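Local coordinates for protein Baccell_00875 (Bacteroides cellulosilyticus DSM 14838, PDB 5NO8) that is a polysaccharide lyase that probably cleaves the L-rhamnose caps linked to glucuronic acid on complex arabinogalactan proteins, at residues S633-K636 and R637-N640; K563-D566 and E567-Q571. All blocks are in the same frame, centred on the assembly; numbering follows the deposited sequence.

Both contacts are local, each lying within one helix of the helix-rich C-terminal half of the chain, which follows the beta-rich N-terminal half. Contact 2 comes first, near the start of helix 562-576; contact 1 follows on helix 632-644, later in the chain, before the last helix 682-692. Their centres lie about 19 Å apart and their nearest atoms about 8 Å, so they do not touch. Helix 615-629 links them: Leu-565, Val-568 and Lys-569 of contact 2 pack on it, and so do Tyr-634, Gln-635, Arg-637 and Ala-638 of contact 1. Glu-576, at the end of helix 562-576, reaches the helix of contact 1, so the two helices are also tied directly.

Contact 1: residues S633-K636 and R637-N640; sequences SYQK and RAEN
The guanidinium of Arg-637 stacks flat on Tyr-634, three residues back along the helix, centres 4.6 Å apart and planes at 30°, with Tyr-634 CE2 over one of its faces. NH1 comes closest, 3.4 Å from Tyr-634 CZ, and a bend at chi3 (66°) brings the group alongside the ring. In the guanidinium plane a water accepts from Arg-637 NH1 and donates to Ser-633 OG, which also hydrogen-bonds Asp-631. Glu-576 bonds to both Tyr-634 OH and Arg-637 NH2, while Glu-589 takes Arg-637 NE, so acidic groups further fix the stack. One turn along, Gln-635 NE2 donates to Glu-639 OE2 at 3.0 Å; amide and carboxylate stand 79° apart, and the oxygen is met on the anti side but tilted out of the carboxylate plane. Lys-636 runs beside Glu-639, its CD 3.6 Å from OE1, while NZ, 4.2 Å from Glu-639 OE1, is too far for a salt bridge, though the opposite charges are near. An alanine in place of Glu-639 would probably cost Gln-635 NE2 this acceptor and Lys-636 its nearby negative charge. Helix 632-644 packs on helix 615-629 through Ala-638 on Tyr-622, and on helix 682-692, where Val-690 meets Ala-638 and Glu-639 and its carbonyl also accepts from Gln-635 NE2.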
loop_
_atom_site.group_PDB
_atom_site.type_symbol
_atom_site.label_atom_id
_atom_site.label_comp_id
_atom_site.label_asym_id
_atom_site.label_seq_id
_atom_site.Cartn_x
_atom_site.Cartn_y
_atom_site.Cartn_z
ATOM N N SER A 633 -15.977 15.428 -2.303
ATOM C CA SER A 633 -14.709 15.248 -1.582
ATOM C C SER A 633 -14.135 13.862 -1.912
ATOM O O SER A 633 -12.927 13.701 -1.983
ATOM C CB SER A 633 -14.834 15.488 -0.055
ATOM O OG SER A 633 -15.513 14.420 0.626
ATOM N N TYR A 634 -15.001 12.872 -2.113
ATOM C CA TYR A 634 -14.562 11.551 -2.518
ATOM C C TYR A 634 -14.023 11.463 -3.922
ATOM O O TYR A 634 -13.101 10.675 -4.151
ATOM C CB TYR A 634 -15.630 10.491 -2.246
ATOM C CG TYR A 634 -15.578 10.056 -0.804
ATOM C CD1 TYR A 634 -16.284 10.745 0.187
ATOM C CD2 TYR A 634 -14.767 8.995 -0.416
ATOM C CE1 TYR A 634 -16.210 10.366 1.533
ATOM C CE2 TYR A 634 -14.694 8.604 0.918
ATOM C CZ TYR A 634 -15.420 9.296 1.883
ATOM O OH TYR A 634 -15.334 8.897 3.188
ATOM N N GLN A 635 -14.541 12.272 -4.854
ATOM C CA GLN A 635 -13.948 12.343 -6.168
ATOM C C GLN A 635 -12.522 12.923 -6.113
ATOM O O GLN A 635 -11.644 12.434 -6.830
ATOM C CB GLN A 635 -14.834 13.125 -7.161
ATOM C CG GLN A 635 -14.258 13.315 -8.564
ATOM C CD GLN A 635 -13.913 12.030 -9.277
ATOM O OE1 GLN A 635 -14.471 10.965 -8.991
ATOM N NE2 GLN A 635 -12.982 12.112 -10.215
ATOM N N LYS A 636 -12.302 13.939 -5.289
ATOM C CA LYS A 636 -10.955 14.506 -5.131
ATOM C C LYS A 636 -10.018 13.462 -4.520
ATOM O O LYS A 636 -8.851 13.349 -4.912
ATOM C CB LYS A 636 -10.980 15.757 -4.271
ATOM C CG LYS A 636 -11.800 16.884 -4.866
ATOM C CD LYS A 636 -11.237 17.351 -6.184
ATOM C CE LYS A 636 -11.750 18.746 -6.491
ATOM N NZ LYS A 636 -11.328 19.147 -7.862
ATOM N N ARG A 637 -10.537 12.693 -3.572
ATOM C CA ARG A 637 -9.761 11.592 -2.998
ATOM C C ARG A 637 -9.441 10.492 -3.990
ATOM O O ARG A 637 -8.300 10.021 -4.072
ATOM C CB ARG A 637 -10.432 11.073 -1.742
ATOM C CG ARG A 637 -10.381 12.116 -0.642
ATOM C CD ARG A 637 -11.230 11.704 0.540
ATOM N NE ARG A 637 -10.674 10.521 1.192
ATOM C CZ ARG A 637 -11.200 9.939 2.264
ATOM N NH1 ARG A 637 -12.324 10.414 2.822
ATOM N NH2 ARG A 637 -10.609 8.869 2.766
ATOM N N ALA A 638 -10.413 10.123 -4.819
ATOM C CA ALA A 638 -10.185 9.174 -5.886
ATOM C C ALA A 638 -9.070 9.628 -6.801
ATOM O O ALA A 638 -8.238 8.826 -7.229
ATOM C CB ALA A 638 -11.467 8.974 -6.705
ATOM N N GLU A 639 -9.085 10.913 -7.139
ATOM C CA GLU A 639 -8.058 11.490 -8.023
ATOM C C GLU A 639 -6.648 11.401 -7.423
ATOM O O GLU A 639 -5.668 11.113 -8.130
ATOM C CB GLU A 639 -8.413 12.946 -8.344
ATOM C CG GLU A 639 -9.558 13.051 -9.350
ATOM C CD GLU A 639 -10.233 14.417 -9.419
ATOM O OE1 GLU A 639 -9.740 15.367 -8.766
ATOM O OE2 GLU A 639 -11.301 14.535 -10.109
ATOM N N ASN A 640 -6.578 11.672 -6.133
ATOM C CA ASN A 640 -5.337 11.571 -5.373
ATOM C C ASN A 640 -4.795 10.139 -5.373
ATOM O O ASN A 640 -3.589 9.921 -5.621
ATOM C CB ASN A 640 -5.565 12.068 -3.952
ATOM C CG ASN A 640 -4.312 12.001 -3.116
ATOM O OD1 ASN A 640 -3.270 12.482 -3.532
ATOM N ND2 ASN A 640 -4.405 11.364 -1.954
HETATM O O HOH W 1 -13.857 12.934 2.243
#

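Contact 2: residues K563-D566 and E567-Q571; sequences KYLD and EVKRQ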
loop_
_atom_site.group_PDB
_atom_site.type_symbol
_atom_site.label_atom_id
_atom_site.label_comp_id
_atom_site.label_asym_id
_atom_site.label_seq_id
_atom_site.Cartn_x
_atom_site.Cartn_y
_atom_site.Cartn_z
ATOM N N LYS A 563 -30.447 -0.897 0.004
ATOM C CA LYS A 563 -29.746 -1.917 0.780
ATOM C C LYS A 563 -28.270 -2.095 0.356
ATOM O O LYS A 563 -27.406 -2.412 1.190
ATOM C CB LYS A 563 -30.472 -3.266 0.742
ATOM C CG LYS A 563 -30.487 -3.998 -0.588
ATOM C CD LYS A 563 -31.634 -5.019 -0.640
ATOM C CE LYS A 563 -31.211 -6.408 -1.105
ATOM N NZ LYS A 563 -30.482 -7.164 -0.038
ATOM N N TYR A 564 -27.985 -1.885 -0.923
ATOM C CA TYR A 564 -26.605 -1.998 -1.388
ATOM C C TYR A 564 -25.784 -0.770 -0.990
ATOM O O TYR A 564 -24.649 -0.931 -0.546
ATOM C CB TYR A 564 -26.525 -2.304 -2.892
ATOM C CG TYR A 564 -27.319 -3.531 -3.292
ATOM C CD1 TYR A 564 -27.134 -4.745 -2.640
ATOM C CD2 TYR A 564 -28.248 -3.481 -4.329
ATOM C CE1 TYR A 564 -27.866 -5.874 -2.987
ATOM C CE2 TYR A 564 -28.980 -4.613 -4.696
ATOM C CZ TYR A 564 -28.789 -5.804 -4.020
ATOM O OH TYR A 564 -29.492 -6.946 -4.357
ATOM N N LEU A 565 -26.350 0.429 -1.112
ATOM C CA LEU A 565 -25.681 1.642 -0.651
ATOM C C LEU A 565 -25.466 1.661 0.846
ATOM O O LEU A 565 -24.440 2.156 1.318
ATOM C CB LEU A 565 -26.411 2.928 -1.062
ATOM C CG LEU A 565 -25.688 4.275 -0.798
ATOM C CD1 LEU A 565 -24.226 4.266 -1.254
ATOM C CD2 LEU A 565 -26.418 5.440 -1.462
ATOM N N ASP A 566 -26.433 1.165 1.616
ATOM C CA ASP A 566 -26.260 1.101 3.079
ATOM C C ASP A 566 -25.088 0.168 3.455
ATOM O O ASP A 566 -24.320 0.479 4.355
ATOM C CB ASP A 566 -27.569 0.701 3.798
ATOM C CG ASP A 566 -28.643 1.823 3.780
ATOM O OD1 ASP A 566 -28.353 3.006 3.444
ATOM O OD2 ASP A 566 -29.796 1.520 4.142
ATOM N N GLU A 567 -24.917 -0.922 2.723
ATOM C CA GLU A 567 -23.768 -1.811 2.934
ATOM C C GLU A 567 -22.426 -1.141 2.551
ATOM O O GLU A 567 -21.442 -1.250 3.288
ATOM C CB GLU A 567 -23.941 -3.121 2.191
ATOM C CG GLU A 567 -22.889 -4.176 2.540
ATOM C CD GLU A 567 -22.857 -4.552 4.017
ATOM O OE1 GLU A 567 -23.930 -4.525 4.648
ATOM O OE2 GLU A 567 -21.770 -4.899 4.537
ATOM N N VAL A 568 -22.421 -0.428 1.427
ATOM C CA VAL A 568 -21.268 0.409 1.033
ATOM C C VAL A 568 -20.870 1.322 2.182
ATOM O O VAL A 568 -19.703 1.334 2.575
ATOM C CB VAL A 568 -21.564 1.255 -0.240
ATOM C CG1 VAL A 568 -20.506 2.339 -0.472
ATOM C CG2 VAL A 568 -21.690 0.364 -1.459
ATOM N N LYS A 569 -21.833 2.071 2.711
ATOM C CA LYS A 569 -21.584 3.014 3.799
ATOM C C LYS A 569 -21.098 2.341 5.071
ATOM O O LYS A 569 -20.244 2.892 5.758
ATOM C CB LYS A 569 -22.819 3.870 4.100
ATOM C CG LYS A 569 -23.041 4.942 3.063
ATOM C CD LYS A 569 -24.287 5.743 3.365
ATOM C CE LYS A 569 -24.517 6.797 2.302
ATOM N NZ LYS A 569 -25.951 7.162 2.241
ATOM N N ARG A 570 -21.616 1.149 5.368
ATOM C CA ARG A 570 -21.123 0.363 6.507
ATOM C C ARG A 570 -19.657 -0.065 6.318
ATOM O O ARG A 570 -18.897 -0.078 7.282
ATOM C CB ARG A 570 -21.991 -0.893 6.779
ATOM C CG ARG A 570 -23.242 -0.602 7.606
ATOM C CD ARG A 570 -23.928 -1.895 8.085
ATOM N NE ARG A 570 -24.534 -2.627 6.973
ATOM C CZ ARG A 570 -25.731 -2.363 6.432
ATOM N NH1 ARG A 570 -26.503 -1.382 6.906
ATOM N NH2 ARG A 570 -26.161 -3.094 5.406
ATOM N N GLN A 571 -19.286 -0.430 5.095
ATOM C CA GLN A 571 -17.954 -0.965 4.819
ATOM C C GLN A 571 -16.890 0.103 4.548
ATOM O O GLN A 571 -15.698 -0.191 4.675
ATOM C CB GLN A 571 -17.998 -1.973 3.688
ATOM C CG GLN A 571 -18.770 -3.247 4.051
ATOM C CD GLN A 571 -18.522 -4.404 3.106
ATOM O OE1 GLN A 571 -17.458 -4.499 2.481
ATOM N NE2 GLN A 571 -19.508 -5.311 2.992
HETATM O O HOH W 2 -28.269 -3.134 3.583
HETATM O O HOH W 3 -27.658 5.080 2.336
#
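Arg-570 turns one guanidinium face onto the carbonyl of Asp-566, whose O sits 3.8 Å above the centre of the plane, while the edge of the group serves Glu-567. Two nitrogens grip one oxygen there: NE at 3.1 Å and NH2 at 2.8 Å from Glu-567 OE1, both approaching from the same face of the carboxylate. A turn at chi3 (-69°) folds the guanidinium back along the helix, and in its plane a water accepts from Arg-570 NH2 and donates to Lys-563 O. Glu-567 OE2 receives Gln-571 NE2 on its anti lone pair in a nearly straight bond of 2.8 Å, so both carboxylate oxygens are held. Leu-565 meets Val-568 at an oblique angle, CD1 4.1 Å from CB, and lies across the extended chain of Lys-569. A further water joins Lys-569 NZ to Asp-566 OD1, which lie 4.9 Å apart. This is an amphipathic helix: Leu-565 and Val-568 meet helix 615-629, Asp-566 and Arg-570 form the exposed polar side, and Lys-569 lies at its border, its chain touching helix 615-629. Helix 562-576 follows helix 542-559 after a two-residue turn, with Glu-567 and Val-568 on Leu-552; such a helix-rich domain is consistent with an alpha/alpha-toroid-like fold.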